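Local atomic coordinates of transcription termination factor FttA (Methanosarcina mazei, PDB entry 2XR1), a protein that probably terminates transcription genome-wide by cutting nascent RNA as a zinc-dependent endonuclease and 5'-3' exonuclease that works as a homodimer. Residues 408-414 with 502-506; 495-499 with 521-526. One frame throughout, in Å; residues are numbered along the deposited sequence.

Interaction 1. Residues 408-414 with 502-506; sequences IERGGIA and PQPCV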
loop_
_atom_site.group_PDB
_atom_site.type_symbol
_atom_site.label_atom_id
_atom_site.label_comp_id
_atom_site.label_asym_id
_atom_site.label_seq_id
_atom_site.Cartn_x
_atom_site.Cartn_y
_atom_site.Cartn_z
ATOM N N ILE B 408 34.411 -41.441 4.577
ATOM C CA ILE B 408 35.830 -41.472 4.237
ATOM C C ILE B 408 36.398 -42.870 4.447
ATOM O O ILE B 408 37.085 -43.414 3.584
ATOM C CB ILE B 408 36.640 -40.449 5.053
ATOM C CG1 ILE B 408 36.294 -39.017 4.643
ATOM C CG2 ILE B 408 38.125 -40.689 4.865
ATOM C CD1 ILE B 408 36.097 -38.820 3.171
ATOM N N GLU B 409 36.102 -43.456 5.596
ATOM C CA GLU B 409 36.649 -44.747 5.935
ATOM C C GLU B 409 36.276 -45.813 4.904
ATOM O O GLU B 409 36.972 -46.828 4.786
ATOM C CB GLU B 409 36.189 -45.167 7.325
ATOM C CG GLU B 409 37.075 -44.651 8.444
ATOM C CD GLU B 409 36.732 -45.295 9.778
ATOM O OE1 GLU B 409 36.762 -46.546 9.881
ATOM O OE2 GLU B 409 36.424 -44.554 10.731
ATOM N N ARG B 410 35.191 -45.599 4.161
ATOM C CA ARG B 410 34.806 -46.527 3.098
ATOM C C ARG B 410 35.192 -46.022 1.691
ATOM O O ARG B 410 34.703 -46.542 0.685
ATOM C CB ARG B 410 33.307 -46.849 3.198
ATOM C CG ARG B 410 32.383 -45.862 2.499
ATOM C CD ARG B 410 31.002 -45.821 3.134
ATOM N NE ARG B 410 30.047 -45.105 2.296
ATOM C CZ ARG B 410 29.087 -44.297 2.744
ATOM N NH1 ARG B 410 28.956 -44.050 4.044
ATOM N NH2 ARG B 410 28.268 -43.702 1.875
ATOM N N GLY B 411 36.061 -45.014 1.621
ATOM C CA GLY B 411 36.641 -44.568 0.347
ATOM C C GLY B 411 35.850 -43.570 -0.479
ATOM O O GLY B 411 36.257 -43.187 -1.563
ATOM N N GLY B 412 34.715 -43.141 0.027
ATOM C CA GLY B 412 33.921 -42.133 -0.660
ATOM C C GLY B 412 34.322 -40.729 -0.266
ATOM O O GLY B 412 35.067 -40.519 0.700
ATOM N N ILE B 413 33.832 -39.767 -1.032
ATOM C CA ILE B 413 34.069 -38.373 -0.732
ATOM C C ILE B 413 32.743 -37.644 -0.435
ATOM O O ILE B 413 31.679 -38.004 -0.945
ATOM C CB ILE B 413 34.930 -37.727 -1.832
ATOM C CG1 ILE B 413 34.175 -37.486 -3.133
ATOM C CG2 ILE B 413 36.108 -38.651 -2.180
ATOM C CD1 ILE B 413 35.179 -37.521 -4.388
ATOM N N ALA B 414 32.800 -36.651 0.437
ATOM C CA ALA B 414 31.580 -36.059 0.976
ATOM C C ALA B 414 31.390 -34.667 0.405
ATOM O O ALA B 414 32.143 -33.781 0.710
ATOM C CB ALA B 414 31.649 -36.022 2.501
ATOM N N PRO B 502 39.750 -38.474 -8.391
ATOM C CA PRO B 502 38.976 -38.605 -7.128
ATOM C C PRO B 502 39.745 -39.392 -6.071
ATOM O O PRO B 502 40.507 -40.330 -6.378
ATOM C CB PRO B 502 37.689 -39.341 -7.530
ATOM C CG PRO B 502 37.675 -39.327 -9.044
ATOM C CD PRO B 502 39.118 -39.206 -9.505
ATOM N N GLN B 503 39.540 -38.991 -4.833
ATOM C CA GLN B 503 40.359 -39.424 -3.731
ATOM C C GLN B 503 39.615 -38.970 -2.497
ATOM O O GLN B 503 39.180 -37.831 -2.453
ATOM C CB GLN B 503 41.718 -38.746 -3.835
ATOM C CG GLN B 503 42.759 -39.244 -2.873
ATOM C CD GLN B 503 44.168 -39.042 -3.411
ATOM O OE1 GLN B 503 44.531 -37.933 -3.817
ATOM N NE2 GLN B 503 44.964 -40.106 -3.415
ATOM N N PRO B 504 39.444 -39.857 -1.495
ATOM C CA PRO B 504 38.547 -39.545 -0.360
ATOM C C PRO B 504 38.830 -38.202 0.250
ATOM O O PRO B 504 39.957 -37.923 0.594
ATOM C CB PRO B 504 38.859 -40.639 0.658
ATOM C CG PRO B 504 39.474 -41.739 -0.132
ATOM C CD PRO B 504 40.223 -41.089 -1.257
ATOM N N CYS B 505 37.804 -37.377 0.393
ATOM C CA CYS B 505 37.976 -36.017 0.871
ATOM C C CYS B 505 36.619 -35.434 1.259
ATOM O O CYS B 505 35.614 -36.155 1.251
ATOM C CB CYS B 505 38.640 -35.177 -0.230
ATOM S SG CYS B 505 37.641 -35.081 -1.750
ATOM N N VAL B 506 36.600 -34.150 1.620
ATOM C CA VAL B 506 35.351 -33.430 1.877
ATOM C C VAL B 506 35.310 -32.200 0.981
ATOM O O VAL B 506 36.312 -31.499 0.834
ATOM C CB VAL B 506 35.238 -32.953 3.344
ATOM C CG1 VAL B 506 34.128 -31.968 3.481
ATOM C CG2 VAL B 506 35.028 -34.082 4.290
#

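Interaction 2. Residues 495-499 with 521-526; sequences RQKII and EYFKAF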
loop_
_atom_site.group_PDB
_atom_site.type_symbol
_atom_site.label_atom_id
_atom_site.label_comp_id
_atom_site.label_asym_id
_atom_site.label_seq_id
_atom_site.Cartn_x
_atom_site.Cartn_y
_atom_site.Cartn_z
ATOM N N ARG B 495 39.864 -27.068 -9.753
ATOM C CA ARG B 495 38.651 -27.885 -9.639
ATOM C C ARG B 495 38.784 -29.235 -10.350
ATOM O O ARG B 495 38.465 -30.280 -9.783
ATOM C CB ARG B 495 37.452 -27.125 -10.220
ATOM C CG ARG B 495 36.119 -27.766 -9.929
ATOM C CD ARG B 495 34.951 -26.801 -10.123
ATOM N NE ARG B 495 35.139 -25.547 -9.405
ATOM C CZ ARG B 495 35.296 -24.345 -9.959
ATOM N NH1 ARG B 495 35.281 -24.185 -11.270
ATOM N NH2 ARG B 495 35.450 -23.278 -9.175
ATOM N N GLN B 496 39.266 -29.202 -11.588
ATOM C CA GLN B 496 39.376 -30.419 -12.384
ATOM C C GLN B 496 40.321 -31.445 -11.765
ATOM O O GLN B 496 40.092 -32.640 -11.904
ATOM C CB GLN B 496 39.810 -30.101 -13.812
ATOM C CG GLN B 496 38.775 -29.298 -14.603
ATOM C CD GLN B 496 37.507 -30.091 -14.931
ATOM O OE1 GLN B 496 37.559 -31.098 -15.637
ATOM N NE2 GLN B 496 36.366 -29.617 -14.451
ATOM N N LYS B 497 41.353 -30.984 -11.063
ATOM C CA LYS B 497 42.318 -31.886 -10.423
ATOM C C LYS B 497 41.708 -32.682 -9.284
ATOM O O LYS B 497 42.127 -33.825 -9.045
ATOM C CB LYS B 497 43.551 -31.126 -9.905
ATOM C CG LYS B 497 44.569 -32.011 -9.144
ATOM C CD LYS B 497 45.877 -31.287 -8.834
ATOM C CE LYS B 497 46.815 -32.150 -7.975
ATOM N NZ LYS B 497 47.041 -33.528 -8.511
ATOM N N ILE B 498 40.747 -32.082 -8.576
ATOM C CA ILE B 498 39.992 -32.803 -7.553
ATOM C C ILE B 498 39.129 -33.836 -8.240
ATOM O O ILE B 498 39.040 -34.975 -7.782
ATOM C CB ILE B 498 39.069 -31.875 -6.700
ATOM C CG1 ILE B 498 39.898 -30.948 -5.836
ATOM C CG2 ILE B 498 38.131 -32.687 -5.776
ATOM C CD1 ILE B 498 39.166 -29.696 -5.471
ATOM N N ILE B 499 38.507 -33.418 -9.342
ATOM C CA ILE B 499 37.614 -34.268 -10.131
ATOM C C ILE B 499 38.342 -35.437 -10.848
ATOM O O ILE B 499 37.960 -36.596 -10.711
ATOM C CB ILE B 499 36.822 -33.410 -11.171
ATOM C CG1 ILE B 499 35.805 -32.511 -10.459
ATOM C CG2 ILE B 499 36.112 -34.297 -12.189
ATOM C CD1 ILE B 499 35.013 -31.585 -11.390
ATOM N N GLU B 521 29.239 -28.993 -10.600
ATOM C CA GLU B 521 30.331 -29.694 -11.269
ATOM C C GLU B 521 30.755 -30.898 -10.429
ATOM O O GLU B 521 30.875 -31.998 -10.943
ATOM C CB GLU B 521 31.529 -28.763 -11.553
ATOM C CG GLU B 521 31.656 -28.311 -13.015
ATOM C CD GLU B 521 32.344 -26.945 -13.167
ATOM O OE1 GLU B 521 31.855 -25.980 -12.537
ATOM O OE2 GLU B 521 33.353 -26.817 -13.911
ATOM N N TYR B 522 30.967 -30.688 -9.134
ATOM C CA TYR B 522 31.324 -31.783 -8.232
ATOM C C TYR B 522 30.278 -32.878 -8.227
ATOM O O TYR B 522 30.608 -34.069 -8.156
ATOM C CB TYR B 522 31.508 -31.275 -6.809
ATOM C CG TYR B 522 32.697 -30.386 -6.690
ATOM C CD1 TYR B 522 33.984 -30.891 -6.862
ATOM C CD2 TYR B 522 32.551 -29.024 -6.441
ATOM C CE1 TYR B 522 35.089 -30.070 -6.773
ATOM C CE2 TYR B 522 33.670 -28.193 -6.366
ATOM C CZ TYR B 522 34.923 -28.732 -6.543
ATOM O OH TYR B 522 36.012 -27.920 -6.457
ATOM N N PHE B 523 29.022 -32.468 -8.312
ATOM C CA PHE B 523 27.887 -33.383 -8.262
ATOM C C PHE B 523 27.755 -34.118 -9.593
ATOM O O PHE B 523 27.553 -35.333 -9.628
ATOM C CB PHE B 523 26.619 -32.582 -7.910
ATOM C CG PHE B 523 25.337 -33.315 -8.116
ATOM C CD1 PHE B 523 24.790 -34.060 -7.109
ATOM C CD2 PHE B 523 24.662 -33.231 -9.324
ATOM C CE1 PHE B 523 23.589 -34.731 -7.305
ATOM C CE2 PHE B 523 23.464 -33.903 -9.525
ATOM C CZ PHE B 523 22.933 -34.649 -8.521
ATOM N N LYS B 524 27.891 -33.383 -10.692
ATOM C CA LYS B 524 27.775 -33.985 -12.008
ATOM C C LYS B 524 28.730 -35.161 -12.131
ATOM O O LYS B 524 28.457 -36.094 -12.886
ATOM C CB LYS B 524 28.026 -32.957 -13.104
ATOM N N ALA B 525 29.822 -35.140 -11.368
ATOM C CA ALA B 525 30.869 -36.158 -11.490
ATOM C C ALA B 525 30.919 -37.170 -10.346
ATOM O O ALA B 525 31.409 -38.262 -10.543
ATOM C CB ALA B 525 32.230 -35.492 -11.657
ATOM N N PHE B 526 30.431 -36.834 -9.162
ATOM C CA PHE B 526 30.520 -37.779 -8.030
ATOM C C PHE B 526 29.218 -38.513 -7.660
ATOM O O PHE B 526 29.223 -39.410 -6.811
ATOM C CB PHE B 526 31.077 -37.063 -6.792
ATOM C CG PHE B 526 32.509 -36.613 -6.934
ATOM C CD1 PHE B 526 33.464 -37.427 -7.547
ATOM C CD2 PHE B 526 32.914 -35.392 -6.445
ATOM C CE1 PHE B 526 34.771 -37.001 -7.664
ATOM C CE2 PHE B 526 34.234 -34.977 -6.581
ATOM C CZ PHE B 526 35.150 -35.780 -7.186
#

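Interaction 1. Residues 408-414 with 502-506
Two neighbouring strands of the parallel beta-CASP sheet start side by side here, each entered from a helix, 393-409 and 492-500. R410 is the first residue to leave helical angles, G411 takes a positive phi of 85°, and G411 N bonds back to I408 O at 2.7 Å, so the chain turns out of its helix toward the sheet. The strands are joined by the hydrogen bond from A414 N to C505 O (3.0 Å, 163° at the hydrogen), and A414 then pairs in parallel with V506, their CA atoms 4.7 Å apart. V506 CA approaches A414 O at 3.4 Å, a CA-H...O contact. Just before A414 in sequence, I413 lies against segment 502-506, its CB 3.8 Å from C505 SG. I408 reaches the same segment from the helix end, CD1 to P504 CB at 4.2 Å. V506 bonds through its backbone to P444 and Y446, and I413 to T533, which places the pair between strands 445-448 and 533-536, with F526 of helix 518-526 on I413.

Interaction 2. Residues 495-499 with 521-526
Y522 extends its ring across the gap between two helices and meets three residues of 495-499: I498 CG2 lies 4.1 Å from Y522 CE1, I499 CG1 4.3 Å from Y522 CD1, and R495 CG 3.5 Å from Y522 OH. One turn on, F526 repeats the reach, its CZ 4.1 Å from I499 CA and 4.0 Å from I498 O, with that carbonyl oxygen at the ring edge. Beside the aromatics, I499 CG2 touches A525 CB at 4.1 Å. The short axes approach to 10.7 Å and cross at -20°, nearly parallel, as expected for neighbouring helices on one face of a parallel alpha/beta sheet. That sheet supplies the floor: I507 of strand 506-509 touches I498, Y522 and F526, and V489 of strand 486-489 touches I498 and Y522. At this separation the two aromatic side chains span much of the gap, F526 reaching the backbone of I498 and I499. Polar ends converge on D448, at the end of strand 445-448, whose OD2 forms a salt bridge with R495 NE and a hydrogen bond with Y522 OH. E521 is a looser companion of the arginine: R495 NH1 and E521 OE1 stand 4.1 Å apart with the oxygen well out of the guanidinium plane, so the charges are near but make no salt bridge.

How the interactions relate
From the N terminus, helix 393-409 hands over through 408-414 to strand 414-417, and the chain then travels through helices and the strands 445-448 and 486-489 before helix 492-500 brings in 495-499. Directly after it, 502-506 returns beside 408-414, so interaction 1 closes a loop of 87 residues. Strand 506-509 follows, and helix 518-526 carries 521-526 back to 495-499, closing the 21-residue loop of interaction 2. Because the segments alternate, the loops cross rather than nest. Their centres lie about 13 Å apart and F526 joins them: its CZ is 3.3 Å from I413 CD1, and its CE1 3.7 Å from P502 CB. The F526 ring thus packs against both segments of interaction 1 shortly before their paired strands.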